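Local coordinates for protein Cel44C (Paenibacillus polymyxa, PDB 2YIH) that probably hydrolyses internal beta-1,4 links in xyloglucan and cellulose-type glucans through its glycoside hydrolase family 44 part, contained in this chain, at residues 42-47 with 389-394; 284-289 with 356-361. The protein carries 8 engineered substitutions. All coordinates share one frame; numbering follows the deposited sequence.

Both contacts are buried and belong to the closed eight-stranded parallel barrel. Contact 1 reaches from the second strand, 42-45, to the eighth, 387-390, past the intervening first strand; it buries about 205 Å² and works by van der Waals packing. Contact 2 joins the neighbouring sixth and seventh strands, 280-285 and 353-359, buries more than twice as much, and adds backbone and side-chain hydrogen bonds and CH-pi contacts; it also carries Y286 and E288 of the glycan pocket. Strands 353-359 and 387-390 are themselves neighbours, so the contacts meet: N389 N probably bonds to M356 O and W391 N to Y359 O, both at 2.9 Å. Along the sequence, contact 2 is nested inside contact 1.

Contact 1: 42-47 with 389-394; sequences ARRLGG and NYWKLK. With EDO (1,2-ethanediol), chain L; EDO (1,2-ethanediol), chain O.
The indole of W391 and the guanidinium of R44 are the flat groups here, and they meet G46 and G47 where strand 42-45 leaves the (beta/alpha)8 (TIM) barrel. The six-membered ring of W391 points its outer rim at these residues. G46 O lies near the indole plane at its edge, 3.9 Å from W391 CZ3, while G47 CA approaches the same atom obliquely. The guanidinium of R44 has W391 CZ3 at its own edge, near its plane and 4.4 Å from R44 NH1. Over one face of the guanidinium, 3.7 Å above the plane and over its centre, sits G46 CA, so the chain folds back across the end of its own arginine.

R44 reaches this place because its CG is anti to the backbone N (chi1 170°) and the chain runs extended to NE. Its NH1 is hydrogen-bonded to N31 OD1, which ties the group down independently of the tryptophan. Nearer its backbone, R44 CB rests 3.9 Å from N389 CG, and the CB of A42 also faces N389. R43 points the other way, toward helix 90-102, where NH1 is hydrogen-bonded to F95 O; NE forms a salt bridge with D33.

The indole leaves little space at G47. A CB on that residue would fall 2.8 Å from W391 CH2, and its positive phi (93°) would press such an atom against the carbonyl of G46. Contact across the two segments is thus packing between strands that are not neighbours, separated by strand 29-30. The W391 side chain lies about 6 Å from a bound glucose unit, beside the substrate cleft. A 1,2-ethanediol, probably from crystallisation, spans the rim: its O1 donates to G46 O at 2.6 Å, and its O2 lies 3.6 Å from W391 CH2.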
ATOM      1  N   ALA A  42      -6.871   4.903   4.886  1.00  7.36           N
ATOM      2  CA  ALA A  42      -6.050   5.534   3.841  1.00  7.13           C
ATOM      3  C   ALA A  42      -6.522   5.099   2.458  1.00  6.80           C
ATOM      4  O   ALA A  42      -6.807   3.939   2.240  1.00  6.87           O
ATOM      5  CB  ALA A  42      -4.546   5.169   4.025  1.00  7.17           C
ATOM      6  N   ARG A  43      -6.582   6.049   1.531  1.00  6.92           N
ATOM      7  CA  ARG A  43      -6.959   5.755   0.139  1.00  6.75           C
ATOM      8  C   ARG A  43      -5.910   6.329  -0.792  1.00  7.08           C
ATOM      9  O   ARG A  43      -5.425   7.441  -0.554  1.00  7.64           O
ATOM     10  CB  ARG A  43      -8.357   6.355  -0.154  1.00  6.88           C
ATOM     11  CG  ARG A  43      -9.432   5.648   0.693  1.00  6.98           C
ATOM     12  CD  ARG A  43     -10.829   6.283   0.531  1.00  6.95           C
ATOM     13  NE  ARG A  43     -11.397   6.100  -0.813  1.00  7.59           N
ATOM     14  CZ  ARG A  43     -11.667   7.097  -1.649  1.00  7.47           C
ATOM     15  NH1 ARG A  43     -11.272   8.337  -1.370  1.00  7.83           N
ATOM     16  NH2 ARG A  43     -12.292   6.852  -2.784  1.00  8.22           N
ATOM     17  N   ARG A  44      -5.580   5.611  -1.875  1.00  7.22           N
ATOM     18  CA  ARG A  44      -4.568   6.067  -2.832  1.00  6.93           C
ATOM     19  C   ARG A  44      -5.219   6.184  -4.198  1.00  7.22           C
ATOM     20  O   ARG A  44      -5.944   5.286  -4.616  1.00  7.45           O
ATOM     21  CB  ARG A  44      -3.448   5.032  -2.932  1.00  6.95           C
ATOM     22  CG  ARG A  44      -2.443   5.278  -4.092  1.00  6.69           C
ATOM     23  CD  ARG A  44      -1.253   4.363  -3.877  1.00  6.39           C
ATOM     24  NE  ARG A  44      -0.215   4.525  -4.917  1.00  6.52           N
ATOM     25  CZ  ARG A  44      -0.085   3.743  -5.985  1.00  6.51           C
ATOM     26  NH1 ARG A  44      -1.038   2.855  -6.312  1.00  6.57           N
ATOM     27  NH2 ARG A  44       0.980   3.909  -6.792  1.00  6.34           N
ATOM     28  N   LEU A  45      -4.877   7.260  -4.910  1.00  7.07           N
ATOM     29  CA  LEU A  45      -5.242   7.400  -6.322  1.00  7.33           C
ATOM     30  C   LEU A  45      -3.912   7.264  -7.087  1.00  7.58           C
ATOM     31  O   LEU A  45      -3.136   8.224  -7.185  1.00  8.07           O
ATOM     32  CB  LEU A  45      -5.908   8.762  -6.574  1.00  7.46           C
ATOM     33  CG  LEU A  45      -6.301   9.013  -8.038  1.00  7.75           C
ATOM     34  CD1 LEU A  45      -7.349   8.009  -8.499  1.00  8.13           C
ATOM     35  CD2 LEU A  45      -6.825  10.427  -8.198  1.00  7.60           C
ATOM     36  N   GLY A  46      -3.682   6.082  -7.618  1.00  7.55           N
ATOM     37  CA  GLY A  46      -2.377   5.780  -8.228  1.00  7.86           C
ATOM     38  C   GLY A  46      -2.450   4.589  -9.126  1.00  8.44           C
ATOM     39  O   GLY A  46      -3.524   4.212  -9.554  1.00  9.62           O
ATOM     40  N   GLY A  47      -1.287   4.074  -9.521  1.00  8.17           N
ATOM     41  CA  GLY A  47      -1.240   3.028 -10.526  1.00  8.32           C
ATOM     42  C   GLY A  47      -1.065   3.538 -11.944  1.00  8.29           C
ATOM     43  O   GLY A  47      -0.880   4.729 -12.171  1.00  9.09           O
ATOM     44  N   ASN A 389      -1.370  -0.053   0.846  1.00  7.61           N
ATOM     45  CA  ASN A 389      -2.594   0.061   0.024  1.00  7.51           C
ATOM     46  C   ASN A 389      -2.743  -1.194  -0.861  1.00  7.69           C
ATOM     47  O   ASN A 389      -1.936  -1.451  -1.757  1.00  7.18           O
ATOM     48  CB  ASN A 389      -2.552   1.347  -0.855  1.00  7.89           C
ATOM     49  CG  ASN A 389      -2.369   2.599  -0.039  1.00  8.29           C
ATOM     50  OD1 ASN A 389      -3.357   3.319   0.309  1.00  9.66           O
ATOM     51  ND2 ASN A 389      -1.136   2.884   0.298  1.00  7.74           N
ATOM     52  N   TYR A 390      -3.717  -2.024  -0.516  1.00  7.52           N
ATOM     53  CA  TYR A 390      -4.057  -3.198  -1.332  1.00  7.90           C
ATOM     54  C   TYR A 390      -4.391  -2.778  -2.781  1.00  8.16           C
ATOM     55  O   TYR A 390      -4.915  -1.673  -3.022  1.00  7.61           O
ATOM     56  CB  TYR A 390      -5.278  -3.855  -0.696  1.00  7.98           C
ATOM     57  CG  TYR A 390      -5.853  -4.974  -1.486  1.00  7.49           C
ATOM     58  CD1 TYR A 390      -5.173  -6.175  -1.600  1.00  7.85           C
ATOM     59  CD2 TYR A 390      -7.067  -4.809  -2.170  1.00  7.72           C
ATOM     60  CE1 TYR A 390      -5.697  -7.226  -2.347  1.00  7.79           C
ATOM     61  CE2 TYR A 390      -7.642  -5.878  -2.884  1.00  7.77           C
ATOM     62  CZ  TYR A 390      -6.909  -7.064  -2.996  1.00  7.98           C
ATOM     63  OH  TYR A 390      -7.418  -8.119  -3.707  1.00  8.72           O
ATOM     64  N   TRP A 391      -4.007  -3.633  -3.726  1.00  8.57           N
ATOM     65  CA  TRP A 391      -4.402  -3.441  -5.133  1.00  9.36           C
ATOM     66  C   TRP A 391      -5.232  -4.651  -5.611  1.00  9.30           C
ATOM     67  O   TRP A 391      -4.809  -5.793  -5.479  1.00  8.64           O
ATOM     68  CB  TRP A 391      -3.136  -3.294  -6.000  1.00  9.70           C
ATOM     69  CG  TRP A 391      -3.493  -3.127  -7.426  1.00 10.12           C
ATOM     70  CD1 TRP A 391      -3.715  -4.133  -8.341  1.00 11.30           C
ATOM     71  CD2 TRP A 391      -3.709  -1.894  -8.112  1.00 10.43           C
ATOM     72  NE1 TRP A 391      -4.076  -3.580  -9.561  1.00 11.14           N
ATOM     73  CE2 TRP A 391      -4.085  -2.210  -9.443  1.00 11.20           C
ATOM     74  CE3 TRP A 391      -3.637  -0.554  -7.731  1.00 10.26           C
ATOM     75  CZ2 TRP A 391      -4.359  -1.212 -10.404  1.00 11.17           C
ATOM     76  CZ3 TRP A 391      -3.916   0.444  -8.690  1.00 11.15           C
ATOM     77  CH2 TRP A 391      -4.310   0.101  -9.990  1.00 11.06           C
ATOM     78  N   LYS A 392      -6.390  -4.398  -6.221  1.00  9.27           N
ATOM     79  CA  LYS A 392      -7.203  -5.492  -6.760  1.00  9.82           C
ATOM     80  C   LYS A 392      -6.604  -6.071  -8.068  1.00 10.35           C
ATOM     81  O   LYS A 392      -6.724  -5.447  -9.137  1.00 10.43           O
ATOM     82  CB  LYS A 392      -8.611  -4.980  -7.069  1.00  9.83           C
ATOM     83  CG  LYS A 392      -9.416  -4.487  -5.856  1.00 10.12           C
ATOM     84  CD  LYS A 392     -10.812  -4.006  -6.354  1.00 11.07           C
ATOM     85  CE  LYS A 392     -11.740  -5.197  -6.651  1.00 10.99           C
ATOM     86  NZ  LYS A 392     -13.125  -4.709  -7.096  1.00 10.38           N
ATOM     87  N   LEU A 393      -6.046  -7.279  -7.980  1.00 10.72           N
ATOM     88  CA  LEU A 393      -5.576  -7.993  -9.170  1.00 11.54           C
ATOM     89  C   LEU A 393      -6.732  -8.690  -9.886  1.00 12.74           C
ATOM     90  O   LEU A 393      -6.602  -9.053 -11.063  1.00 13.73           O
ATOM     91  CB  LEU A 393      -4.505  -9.022  -8.810  1.00 11.78           C
ATOM     92  CG  LEU A 393      -3.225  -8.416  -8.232  1.00 12.09           C
ATOM     93  CD1 LEU A 393      -2.321  -9.561  -7.734  1.00 11.89           C
ATOM     94  CD2 LEU A 393      -2.499  -7.521  -9.239  1.00 12.38           C
ATOM     95  N   LYS A 394      -7.849  -8.868  -9.181  1.00 12.59           N
ATOM     96  CA  LYS A 394      -9.049  -9.474  -9.771  1.00 13.20           C
ATOM     97  C   LYS A 394     -10.180  -8.488  -9.632  1.00 13.46           C
ATOM     98  O   LYS A 394     -10.379  -7.899  -8.561  1.00 12.19           O
ATOM     99  CB  LYS A 394      -9.439 -10.765  -9.033  1.00 14.11           C
ATOM    100  CG  LYS A 394     -10.290 -11.682  -9.867  0.30 13.68           C
ATOM    101  CD  LYS A 394     -11.373 -12.327  -9.041  0.30 13.87           C
ATOM    102  CE  LYS A 394     -12.456 -12.854  -9.950  0.30 13.55           C
ATOM    103  NZ  LYS A 394     -12.783 -11.855 -10.998  0.30 13.65           N
TER
HETATM  104  C1  EDO L1529      -6.525   4.702 -10.677  0.80 20.96           C
HETATM  105  O1  EDO L1529      -5.288   4.520 -11.380  0.80 22.65           O
HETATM  106  C2  EDO L1529      -7.491   3.653 -11.215  0.80 19.51           C
HETATM  107  O2  EDO L1529      -7.036   2.364 -10.806  0.80 20.47           O
HETATM  108  C1  EDO O1532     -16.236  -3.372 -10.283  0.50 21.86           C
HETATM  109  O1  EDO O1532     -17.187  -4.437 -10.267  0.50 21.38           O
HETATM  110  C2  EDO O1532     -15.030  -3.788  -9.455  0.50 21.57           C
HETATM  111  O2  EDO O1532     -14.070  -4.397 -10.326  0.50 21.52           O

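Contact 2: 284-289 with 356-361; sequences HWYPEA and MTSYSY. Engineered in segment 356-361: S358 (natural residue Glu). With BGC (beta-D-glucopyranose), chain B.
S358 sets its CB over the imidazole face of H284, 3.3 Å from the ring centroid and 9° off its normal, a CH-pi contact. This serine is engineered in place of glutamate, near the end of the seventh barrel strand, a position consistent with that of the nucleophile in related (beta/alpha)8 glycosidases. Its OG, anti to the backbone N (chi1 -159°), meets Y286 OH tip to tip at 2.6 Å. S358 O accepts a nearly straight bond from W285 N (2.9 Å) and lies above one face of the Y286 ring. H284 ND1 is hydrogen-bonded to E187, whereas NE2 makes a weak, bent bond to T357 OG1, which lies in the ring plane and is also bonded to D282. An alanine at H284 would probably leave E187 without this partner and open a gap against the CB of S358.

P287 CG sits over the face of the Y361 ring, 3.6 Å from its centroid, the two side chains crossing at about a right angle. Y361 OH comes to the edge of the W285 indole, where a water bridges it to W285 NE1. M356 makes an oblique Met-aromatic contact with W285, its SD 5.0 Å from the centroid of the five-membered ring. W285 O and S360 O are buried without a polar partner.

E288 OE2 accepts a bond from O2 of a glucose unit, placing the end of this segment in the glycan cleft. Behind strand 353-359, Y359 packs on M373, V376 and L380 of helix 367-382; H284 and T357 face R44 of strand 42-45 inside the barrel.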
ATOM      1  N   HIS A 284       6.050  -0.947  -4.395  1.00  7.69           N
ATOM      2  CA  HIS A 284       5.018  -1.966  -4.622  1.00  7.70           C
ATOM      3  C   HIS A 284       5.603  -3.367  -4.398  1.00  7.73           C
ATOM      4  O   HIS A 284       6.786  -3.597  -4.634  1.00  8.09           O
ATOM      5  CB  HIS A 284       4.490  -1.821  -6.053  1.00  7.36           C
ATOM      6  CG  HIS A 284       3.841  -0.490  -6.291  1.00  7.44           C
ATOM      7  ND1 HIS A 284       3.392  -0.075  -7.529  1.00  7.38           N
ATOM      8  CD2 HIS A 284       3.508   0.493  -5.417  1.00  7.26           C
ATOM      9  CE1 HIS A 284       2.830   1.119  -7.412  1.00  7.62           C
ATOM     10  NE2 HIS A 284       2.883   1.483  -6.136  1.00  7.69           N
ATOM     11  N   TRP A 285       4.752  -4.290  -3.980  1.00  8.00           N
ATOM     12  CA  TRP A 285       5.211  -5.643  -3.653  1.00  8.34           C
ATOM     13  C   TRP A 285       4.155  -6.676  -4.039  1.00  8.69           C
ATOM     14  O   TRP A 285       3.146  -6.852  -3.337  1.00  8.75           O
ATOM     15  CB  TRP A 285       5.521  -5.715  -2.159  1.00  8.64           C
ATOM     16  CG  TRP A 285       5.994  -7.072  -1.695  1.00  9.35           C
ATOM     17  CD1 TRP A 285       5.294  -7.960  -0.942  1.00  9.36           C
ATOM     18  CD2 TRP A 285       7.310  -7.626  -1.853  1.00  9.77           C
ATOM     19  NE1 TRP A 285       6.078  -9.071  -0.661  1.00  9.58           N
ATOM     20  CE2 TRP A 285       7.317  -8.889  -1.207  1.00  9.69           C
ATOM     21  CE3 TRP A 285       8.481  -7.190  -2.496  1.00 10.10           C
ATOM     22  CZ2 TRP A 285       8.478  -9.697  -1.137  1.00 10.33           C
ATOM     23  CZ3 TRP A 285       9.642  -8.017  -2.435  1.00 10.73           C
ATOM     24  CH2 TRP A 285       9.610  -9.255  -1.796  1.00  9.91           C
ATOM     25  N   TYR A 286       4.368  -7.331  -5.184  1.00  8.70           N
ATOM     26  CA  TYR A 286       3.535  -8.450  -5.568  1.00  9.65           C
ATOM     27  C   TYR A 286       4.390  -9.694  -5.395  1.00  9.65           C
ATOM     28  O   TYR A 286       5.400  -9.868  -6.105  1.00 10.09           O
ATOM     29  CB  TYR A 286       3.083  -8.288  -7.020  1.00 10.49           C
ATOM     30  CG  TYR A 286       2.272  -7.038  -7.225  1.00 11.24           C
ATOM     31  CD1 TYR A 286       0.971  -6.945  -6.731  1.00 11.54           C
ATOM     32  CD2 TYR A 286       2.833  -5.913  -7.835  1.00 12.11           C
ATOM     33  CE1 TYR A 286       0.218  -5.806  -6.937  1.00 12.75           C
ATOM     34  CE2 TYR A 286       2.074  -4.760  -8.032  1.00 13.26           C
ATOM     35  CZ  TYR A 286       0.766  -4.740  -7.560  1.00 12.73           C
ATOM     36  OH  TYR A 286      -0.006  -3.635  -7.750  1.00 14.95           O
ATOM     37  N   PRO A 287       4.043 -10.535  -4.414  1.00  9.74           N
ATOM     38  CA  PRO A 287       4.873 -11.719  -4.132  1.00 10.02           C
ATOM     39  C   PRO A 287       5.179 -12.518  -5.398  1.00 10.79           C
ATOM     40  O   PRO A 287       4.282 -12.711  -6.248  1.00 10.38           O
ATOM     41  CB  PRO A 287       4.003 -12.529  -3.146  1.00  9.86           C
ATOM     42  CG  PRO A 287       3.239 -11.453  -2.371  1.00  9.51           C
ATOM     43  CD  PRO A 287       2.966 -10.338  -3.417  1.00  9.43           C
ATOM     44  N   GLU A 288       6.446 -12.914  -5.554  1.00 10.75           N
ATOM     45  CA  GLU A 288       6.841 -13.877  -6.576  1.00 11.12           C
ATOM     46  C   GLU A 288       6.755 -15.307  -6.054  1.00 11.43           C
ATOM     47  O   GLU A 288       7.048 -16.250  -6.798  1.00 12.61           O
ATOM     48  CB  GLU A 288       8.264 -13.591  -7.071  1.00 11.02           C
ATOM     49  CG  GLU A 288       8.393 -12.250  -7.810  1.00 11.85           C
ATOM     50  CD  GLU A 288       8.049 -12.340  -9.299  1.00 12.82           C
ATOM     51  OE1 GLU A 288       7.476 -13.357  -9.741  1.00 13.49           O
ATOM     52  OE2 GLU A 288       8.376 -11.391 -10.041  1.00 13.86           O
ATOM     53  N   ALA A 289       6.444 -15.454  -4.773  1.00 10.38           N
ATOM     54  CA  ALA A 289       6.231 -16.768  -4.146  1.00 10.98           C
ATOM     55  C   ALA A 289       5.379 -17.709  -4.985  1.00 11.52           C
ATOM     56  O   ALA A 289       4.290 -17.332  -5.491  1.00 10.97           O
ATOM     57  CB  ALA A 289       5.655 -16.603  -2.747  1.00 10.40           C
ATOM     58  N   MET A 356       4.052   0.663   1.468  1.00  7.47           N
ATOM     59  CA  MET A 356       3.845  -0.378   0.466  1.00  7.58           C
ATOM     60  C   MET A 356       2.527  -0.058  -0.245  1.00  7.38           C
ATOM     61  O   MET A 356       1.452  -0.464   0.210  1.00  8.00           O
ATOM     62  CB  MET A 356       3.795  -1.759   1.138  1.00  8.20           C
ATOM     63  CG  MET A 356       3.673  -2.873   0.127  1.00  8.61           C
ATOM     64  SD  MET A 356       3.742  -4.496   0.940  1.00 11.30           S
ATOM     65  CE  MET A 356       5.394  -4.580   1.423  1.00 10.80           C
ATOM     66  N   THR A 357       2.599   0.788  -1.278  1.00  7.00           N
ATOM     67  CA  THR A 357       1.391   1.451  -1.821  1.00  7.13           C
ATOM     68  C   THR A 357       0.612   0.658  -2.850  1.00  7.41           C
ATOM     69  O   THR A 357      -0.422   1.123  -3.343  1.00  7.05           O
ATOM     70  CB  THR A 357       1.741   2.816  -2.464  1.00  6.96           C
ATOM     71  OG1 THR A 357       2.725   2.620  -3.488  1.00  7.10           O
ATOM     72  CG2 THR A 357       2.311   3.764  -1.369  1.00  7.29           C
ATOM     73  N   SER A 358       1.110  -0.512  -3.204  1.00  8.24           N
ATOM     74  CA  SER A 358       0.339  -1.415  -4.060  1.00  7.94           C
ATOM     75  C   SER A 358       0.861  -2.821  -3.823  1.00  7.65           C
ATOM     76  O   SER A 358       2.077  -3.099  -3.986  1.00  7.34           O
ATOM     77  CB  SER A 358       0.489  -0.964  -5.531  1.00  8.30           C
ATOM     78  OG  SER A 358      -0.574  -1.447  -6.372  1.00  9.69           O
ATOM     79  N   TYR A 359      -0.037  -3.723  -3.431  1.00  7.31           N
ATOM     80  CA  TYR A 359       0.355  -5.112  -3.148  1.00  7.65           C
ATOM     81  C   TYR A 359      -0.877  -5.996  -3.132  1.00  7.99           C
ATOM     82  O   TYR A 359      -1.990  -5.523  -2.901  1.00  8.71           O
ATOM     83  CB  TYR A 359       1.100  -5.203  -1.797  1.00  7.46           C
ATOM     84  CG  TYR A 359       0.215  -5.065  -0.548  1.00  7.11           C
ATOM     85  CD1 TYR A 359      -0.158  -3.804  -0.059  1.00  7.23           C
ATOM     86  CD2 TYR A 359      -0.227  -6.203   0.128  1.00  6.93           C
ATOM     87  CE1 TYR A 359      -0.983  -3.690   1.068  1.00  6.89           C
ATOM     88  CE2 TYR A 359      -1.014  -6.101   1.256  1.00  7.17           C
ATOM     89  CZ  TYR A 359      -1.383  -4.857   1.724  1.00  7.01           C
ATOM     90  OH  TYR A 359      -2.131  -4.770   2.884  1.00  7.62           O
ATOM     91  N   SER A 360      -0.661  -7.299  -3.243  1.00  8.23           N
ATOM     92  CA  SER A 360      -1.746  -8.281  -3.118  1.00  8.44           C
ATOM     93  C   SER A 360      -1.099  -9.641  -2.984  1.00  8.49           C
ATOM     94  O   SER A 360      -0.059  -9.890  -3.607  1.00  9.29           O
ATOM     95  CB  SER A 360      -2.617  -8.298  -4.391  1.00  8.99           C
ATOM     96  OG  SER A 360      -3.502  -9.414  -4.335  1.00  8.98           O
ATOM     97  N   TYR A 361      -1.754 -10.528  -2.240  1.00  8.61           N
ATOM     98  CA  TYR A 361      -1.320 -11.911  -2.094  1.00  8.59           C
ATOM     99  C   TYR A 361      -2.200 -12.869  -2.914  1.00  8.72           C
ATOM    100  O   TYR A 361      -2.080 -14.093  -2.791  1.00  8.83           O
ATOM    101  CB  TYR A 361      -1.271 -12.294  -0.598  1.00  8.91           C
ATOM    102  CG  TYR A 361      -0.038 -11.738   0.050  1.00  8.93           C
ATOM    103  CD1 TYR A 361       0.108 -10.349   0.245  1.00  8.99           C
ATOM    104  CD2 TYR A 361       1.030 -12.569   0.370  1.00  8.79           C
ATOM    105  CE1 TYR A 361       1.300  -9.791   0.719  1.00  8.77           C
ATOM    106  CE2 TYR A 361       2.241 -12.027   0.881  1.00  9.00           C
ATOM    107  CZ  TYR A 361       2.355 -10.635   1.042  1.00  8.84           C
ATOM    108  OH  TYR A 361       3.526 -10.093   1.508  1.00  8.87           O
TER
HETATM  109  C2  BGC B   4       7.225  -9.367 -12.792  1.00 24.49           C
HETATM  110  C3  BGC B   4       5.922  -8.861 -13.400  1.00 24.81           C
HETATM  111  C4  BGC B   4       6.110  -7.455 -14.019  1.00 23.48           C
HETATM  112  C5  BGC B   4       7.293  -7.572 -14.984  1.00 23.18           C
HETATM  113  C6  BGC B   4       7.630  -6.292 -15.741  1.00 23.96           C
HETATM  114  C1  BGC B   4       8.364  -9.320 -13.788  1.00 23.66           C
HETATM  115  O2  BGC B   4       7.116 -10.725 -12.335  1.00 26.09           O
HETATM  116  O3  BGC B   4       4.978  -8.767 -12.340  1.00 25.97           O
HETATM  117  O4  BGC B   4       4.883  -6.975 -14.627  1.00 23.34           O
HETATM  118  O5  BGC B   4       8.486  -7.981 -14.291  1.00 22.80           O
HETATM  119  O6  BGC B   4       8.642  -6.596 -16.703  1.00 26.30           O
HETATM  120  O   HOH W   1       5.690 -11.700   1.031  1.00  8.58           O